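Local coordinates for RpfR (Cronobacter turicensis, PDB 6DGG), which is a PAS-domain protein whose antiparallel sheet and flanking helices enclose a pocket that holds lauric acid, at residues S8-D14 against I100-G106; S68-R73 against F84-K89. Residues are numbered along the deposited sequence.

Interaction 1: S8-D14 against I100-G106; sequences SVIVILD and IFLICSG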
# COMPACT_ATOMS: atom_id res chain seq x y z
N SER A 8 -7.71 -8.38 -3.72
CA SER A 8 -6.81 -7.25 -3.79
C SER A 8 -6.34 -6.89 -2.39
O SER A 8 -7.07 -7.07 -1.42
CB SER A 8 -7.53 -6.05 -4.36
OG SER A 8 -8.16 -6.37 -5.59
N VAL A 9 -5.12 -6.37 -2.31
CA VAL A 9 -4.62 -5.75 -1.09
C VAL A 9 -4.96 -4.27 -1.16
O VAL A 9 -4.53 -3.56 -2.08
CB VAL A 9 -3.11 -6.00 -0.90
CG1 VAL A 9 -2.86 -7.48 -0.66
CG2 VAL A 9 -2.30 -5.52 -2.09
N ILE A 10 -5.80 -3.82 -0.23
CA ILE A 10 -6.34 -2.47 -0.23
C ILE A 10 -5.79 -1.75 0.99
O ILE A 10 -6.08 -2.14 2.13
CB ILE A 10 -7.88 -2.48 -0.22
CG1 ILE A 10 -8.42 -3.28 -1.42
CG2 ILE A 10 -8.43 -1.08 -0.22
CD1 ILE A 10 -7.94 -2.81 -2.79
N VAL A 11 -4.99 -0.71 0.76
CA VAL A 11 -4.34 0.05 1.82
C VAL A 11 -4.60 1.52 1.55
O VAL A 11 -4.42 1.99 0.42
CB VAL A 11 -2.84 -0.26 1.87
CG1 VAL A 11 -2.14 0.53 2.96
CG2 VAL A 11 -2.61 -1.77 2.07
N ILE A 12 -5.06 2.25 2.57
CA ILE A 12 -5.31 3.68 2.47
C ILE A 12 -4.23 4.39 3.26
O ILE A 12 -3.93 4.00 4.40
CB ILE A 12 -6.72 4.03 2.96
CG1 ILE A 12 -7.75 3.25 2.14
CG2 ILE A 12 -6.96 5.54 2.86
CD1 ILE A 12 -9.19 3.47 2.59
N LEU A 13 -3.63 5.41 2.65
CA LEU A 13 -2.48 6.12 3.21
C LEU A 13 -2.79 7.61 3.29
O LEU A 13 -3.59 8.14 2.51
CB LEU A 13 -1.28 6.00 2.27
CG LEU A 13 -0.80 4.61 1.88
CD1 LEU A 13 0.34 4.72 0.87
CD2 LEU A 13 -0.36 3.84 3.10
N ASP A 14 -2.14 8.29 4.24
CA ASP A 14 -2.10 9.74 4.21
C ASP A 14 -0.85 10.18 3.45
O ASP A 14 -0.11 9.37 2.89
CB ASP A 14 -2.24 10.33 5.62
CG ASP A 14 -1.02 10.14 6.49
OD1 ASP A 14 0.04 9.65 6.03
OD2 ASP A 14 -1.11 10.53 7.68
N ILE A 100 -7.08 14.13 1.39
CA ILE A 100 -5.98 13.84 2.29
C ILE A 100 -5.61 12.37 2.33
O ILE A 100 -4.59 12.02 2.94
CB ILE A 100 -6.24 14.36 3.72
CG1 ILE A 100 -7.60 13.88 4.23
CG2 ILE A 100 -6.14 15.88 3.72
CD1 ILE A 100 -7.93 14.34 5.65
N PHE A 101 -6.38 11.49 1.68
CA PHE A 101 -6.09 10.06 1.69
C PHE A 101 -5.93 9.52 0.28
O PHE A 101 -6.64 9.93 -0.65
CB PHE A 101 -7.18 9.29 2.43
CG PHE A 101 -7.30 9.67 3.86
CD1 PHE A 101 -6.23 9.51 4.72
CD2 PHE A 101 -8.47 10.21 4.35
CE1 PHE A 101 -6.32 9.86 6.04
CE2 PHE A 101 -8.57 10.58 5.68
CZ PHE A 101 -7.49 10.40 6.53
N LEU A 102 -5.00 8.59 0.15
CA LEU A 102 -4.67 7.90 -1.10
C LEU A 102 -5.12 6.46 -0.95
O LEU A 102 -4.76 5.80 0.04
CB LEU A 102 -3.16 7.98 -1.31
CG LEU A 102 -2.51 7.02 -2.30
CD1 LEU A 102 -3.06 7.25 -3.68
CD2 LEU A 102 -0.99 7.19 -2.28
N ILE A 103 -5.95 5.99 -1.88
CA ILE A 103 -6.39 4.59 -1.91
C ILE A 103 -5.42 3.83 -2.81
O ILE A 103 -5.27 4.16 -3.99
CB ILE A 103 -7.82 4.46 -2.46
CG1 ILE A 103 -8.82 5.24 -1.62
CG2 ILE A 103 -8.24 2.99 -2.50
CD1 ILE A 103 -10.14 5.43 -2.34
N CYS A 104 -4.78 2.81 -2.26
CA CYS A 104 -3.88 1.94 -3.02
C CYS A 104 -4.55 0.59 -3.21
O CYS A 104 -4.78 -0.13 -2.23
CB CYS A 104 -2.54 1.79 -2.31
SG CYS A 104 -1.76 3.38 -1.96
N SER A 105 -4.83 0.24 -4.45
CA SER A 105 -5.58 -0.97 -4.79
C SER A 105 -4.63 -1.93 -5.50
O SER A 105 -4.33 -1.75 -6.69
CB SER A 105 -6.78 -0.59 -5.66
OG SER A 105 -7.47 -1.72 -6.14
N GLY A 106 -4.17 -2.95 -4.78
CA GLY A 106 -3.07 -3.80 -5.23
C GLY A 106 -3.47 -5.20 -5.65
O GLY A 106 -4.34 -5.83 -5.04
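The first and last strands of the PAS fold, 9-13 and 102-108, are neighbours, with 102-108 the central strand of the five-stranded antiparallel sheet; the short segments run at 162° with axes 4.8 Å apart. Entering along 100-106, Phe101 packs its CB 3.8 Å from Ile12 CG2, while its CA lies 3.3 Å from Leu13 O in a CA-H...O contact. Leu102 forms a hydrogen-bonded pair with Leu13, and Leu102 CD2 approaches Leu13 CD1 at 4.2 Å. Ile103 faces Ile12 in a non-hydrogen-bonded pair, on the sheet face shared with Ile10 and Ser105. Cys104 returns to the face that lines the lauric acid pocket: it pairs with Val11, both touch the ligand, and Cys104 SG lies 3.8 Å from Leu13 CD1. Ser105 OG is 3.6 Å from Ile10 CD1. At Gly106 an ideal CB would clash with Val9 CG2, 2.6 Å away. The ladder ends with Gly106 N to Val9 O at 2.8 Å and Val9 N to Gly106 O at 2.9 Å.

Interaction 2: S68-R73 against F84-K89; sequences SYEVER and FLFRNK. With DAO (lauric acid), chain B.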
# COMPACT_ATOMS: atom_id res chain seq x y z
N SER A 68 -4.37 10.07 -10.99
CA SER A 68 -4.41 8.65 -10.68
C SER A 68 -3.46 7.89 -11.60
O SER A 68 -3.29 8.23 -12.77
CB SER A 68 -5.83 8.10 -10.83
OG SER A 68 -6.22 8.03 -12.19
N TYR A 69 -2.87 6.82 -11.07
CA TYR A 69 -1.78 6.16 -11.78
C TYR A 69 -1.64 4.72 -11.31
O TYR A 69 -2.24 4.31 -10.31
CB TYR A 69 -0.46 6.92 -11.57
CG TYR A 69 0.11 6.83 -10.16
CD1 TYR A 69 -0.38 7.65 -9.14
CD2 TYR A 69 1.13 5.94 -9.85
CE1 TYR A 69 0.14 7.58 -7.85
CE2 TYR A 69 1.66 5.86 -8.57
CZ TYR A 69 1.15 6.67 -7.57
OH TYR A 69 1.66 6.61 -6.30
N GLU A 70 -0.85 3.96 -12.05
CA GLU A 70 -0.48 2.61 -11.67
C GLU A 70 1.03 2.52 -11.51
O GLU A 70 1.79 3.24 -12.18
CB GLU A 70 -0.92 1.57 -12.72
CG GLU A 70 -2.41 1.46 -12.86
CD GLU A 70 -2.86 0.40 -13.83
OE1 GLU A 70 -2.04 -0.44 -14.27
OE2 GLU A 70 -4.07 0.42 -14.15
N VAL A 71 1.46 1.63 -10.62
CA VAL A 71 2.87 1.44 -10.35
C VAL A 71 3.07 -0.00 -9.91
O VAL A 71 2.16 -0.62 -9.34
CB VAL A 71 3.35 2.43 -9.27
CG1 VAL A 71 2.72 2.11 -7.92
CG2 VAL A 71 4.88 2.44 -9.17
N GLU A 72 4.27 -0.53 -10.15
CA GLU A 72 4.66 -1.84 -9.66
C GLU A 72 5.66 -1.67 -8.53
O GLU A 72 6.62 -0.89 -8.65
CB GLU A 72 5.23 -2.72 -10.78
CG GLU A 72 4.24 -2.98 -11.92
CD GLU A 72 4.79 -3.87 -13.02
OE1 GLU A 72 5.82 -4.53 -12.81
OE2 GLU A 72 4.16 -3.90 -14.10
N ARG A 73 5.43 -2.38 -7.43
CA ARG A 73 6.23 -2.23 -6.22
C ARG A 73 6.52 -3.61 -5.66
O ARG A 73 5.60 -4.42 -5.50
CB ARG A 73 5.44 -1.42 -5.19
CG ARG A 73 6.22 -0.74 -4.09
CD ARG A 73 6.49 0.70 -4.46
NE ARG A 73 7.62 0.75 -5.36
CZ ARG A 73 7.92 1.76 -6.16
NH1 ARG A 73 9.01 1.67 -6.92
NH2 ARG A 73 7.17 2.83 -6.24
N PHE A 84 3.65 -6.30 -6.63
CA PHE A 84 2.26 -5.89 -6.71
C PHE A 84 2.10 -4.77 -7.72
O PHE A 84 2.95 -3.88 -7.81
CB PHE A 84 1.77 -5.37 -5.36
CG PHE A 84 1.52 -6.44 -4.36
CD1 PHE A 84 2.55 -6.95 -3.61
CD2 PHE A 84 0.24 -6.95 -4.18
CE1 PHE A 84 2.32 -7.96 -2.69
CE2 PHE A 84 0.01 -7.96 -3.26
CZ PHE A 84 1.05 -8.46 -2.52
N LEU A 85 1.00 -4.81 -8.45
CA LEU A 85 0.51 -3.67 -9.21
C LEU A 85 -0.41 -2.89 -8.29
O LEU A 85 -1.40 -3.45 -7.81
CB LEU A 85 -0.30 -4.11 -10.42
CG LEU A 85 -0.99 -2.97 -11.21
CD1 LEU A 85 0.02 -2.31 -12.12
CD2 LEU A 85 -2.21 -3.42 -12.01
N PHE A 86 -0.11 -1.62 -8.08
CA PHE A 86 -0.97 -0.75 -7.29
C PHE A 86 -1.64 0.27 -8.20
O PHE A 86 -0.96 0.93 -9.01
CB PHE A 86 -0.18 -0.06 -6.18
CG PHE A 86 0.08 -0.94 -5.01
CD1 PHE A 86 -0.93 -1.25 -4.12
CD2 PHE A 86 1.34 -1.49 -4.79
CE1 PHE A 86 -0.69 -2.08 -3.04
CE2 PHE A 86 1.57 -2.32 -3.71
CZ PHE A 86 0.55 -2.61 -2.84
N ARG A 87 -2.96 0.33 -8.12
CA ARG A 87 -3.75 1.35 -8.79
C ARG A 87 -4.06 2.39 -7.72
O ARG A 87 -4.76 2.09 -6.75
CB ARG A 87 -5.05 0.73 -9.33
CG ARG A 87 -4.87 -0.55 -10.15
CD ARG A 87 -6.18 -1.33 -10.21
NE ARG A 87 -6.05 -2.67 -10.81
CZ ARG A 87 -5.56 -3.73 -10.19
NH1 ARG A 87 -5.10 -3.65 -8.94
NH2 ARG A 87 -5.52 -4.90 -10.81
N ASN A 88 -3.55 3.61 -7.91
CA ASN A 88 -3.53 4.63 -6.86
C ASN A 88 -4.33 5.86 -7.27
O ASN A 88 -4.18 6.37 -8.38
CB ASN A 88 -2.08 5.01 -6.57
CG ASN A 88 -1.34 3.94 -5.79
OD1 ASN A 88 -1.90 2.91 -5.43
ND2 ASN A 88 -0.07 4.19 -5.53
N LYS A 89 -5.16 6.34 -6.35
CA LYS A 89 -5.97 7.52 -6.61
C LYS A 89 -6.39 8.11 -5.28
O LYS A 89 -6.36 7.43 -4.25
CB LYS A 89 -7.22 7.17 -7.43
CG LYS A 89 -8.22 6.28 -6.69
CD LYS A 89 -9.40 5.92 -7.55
CE LYS A 89 -10.33 4.97 -6.82
NZ LYS A 89 -9.71 3.64 -6.58
O1 DAO B . 5.00 3.56 -4.93
O2 DAO B . 3.69 4.91 -6.03
C1 DAO B . 3.91 4.18 -5.02
C2 DAO B . 2.89 4.04 -3.87
C3 DAO B . 2.70 2.56 -3.45
C4 DAO B . 1.99 2.38 -2.10
C5 DAO B . 1.73 0.88 -1.84
C6 DAO B . 1.14 0.51 -0.46
C7 DAO B . 1.81 -0.81 0.02
C8 DAO B . 0.94 -1.73 0.88
C9 DAO B . 1.70 -3.06 1.09
C10 DAO B . 1.16 -3.94 2.23
C11 DAO B . 0.06 -4.90 1.78
C12 DAO B . 0.65 -6.15 1.12
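Tyr69 lays one ring face over Asn88 CB, a CH-pi contact with that atom 4.0 Å from the ring centroid and 25° off the normal. Beneath this overlap, Tyr69 and Asn88 form a hydrogen-bonded antiparallel pair (Tyr69 N to Asn88 O 3.0 Å, Asn88 N to Tyr69 O 2.8 Å). Val71 with Phe86 and Arg73 with Phe84 repeat it at every second residue, and the strand axes approach to 4.7 Å at 155°. In the Val71-Phe86 pair, Val71 CG1 packs 4.0 Å from Phe86 CB.

The intervening residues point to the other face, where Glu70 OE1 comes within 3.5 Å of Leu85 CD1 and the Arg87 guanidinium turns to Thr107 and the carbonyl of Ser105 on strand 102-108.

On the Tyr69 face, the carboxyl group of lauric acid is gripped from strand 69-77 by two hydrogen bonds, Tyr69 OH to DAO O2 at 2.7 Å and Arg73 NH2 to DAO O1 at 2.6 Å; Ser55 and Asn58 of helix 49-65 add more, and Glu51 forms a salt bridge with Arg73. The chain then passes over one face of the Phe86 ring, with Phe86 CZ 3.6 Å from DAO C7, and its far end lies near Phe84. Such a hairpin, walling a ligand cavity between sheet and helices, is characteristic of ligand-binding PAS domains.

How the interactions relate
From the N terminus, the chain forms strand 9-13, the first partner of interaction 1, then strand 19-22 and the helices ending with 49-65. Strand 69-77 follows and turns directly into strand 80-90, so interaction 2 closes a short hairpin with ten residues between its segments. Strand 102-108 comes back to strand 9-13, and interaction 1 closes a loop of 85 intervening residues in which interaction 2 is nested. The contacts, with centres about 10 Å apart, join through neighbouring strands 80-90 and 102-108: Ile103 N is 2.8 Å from Lys89 O and Arg87 N 2.9 Å from Ser105 O, both probable hydrogen bonds. Together they span four strands and contribute to one lauric acid pocket.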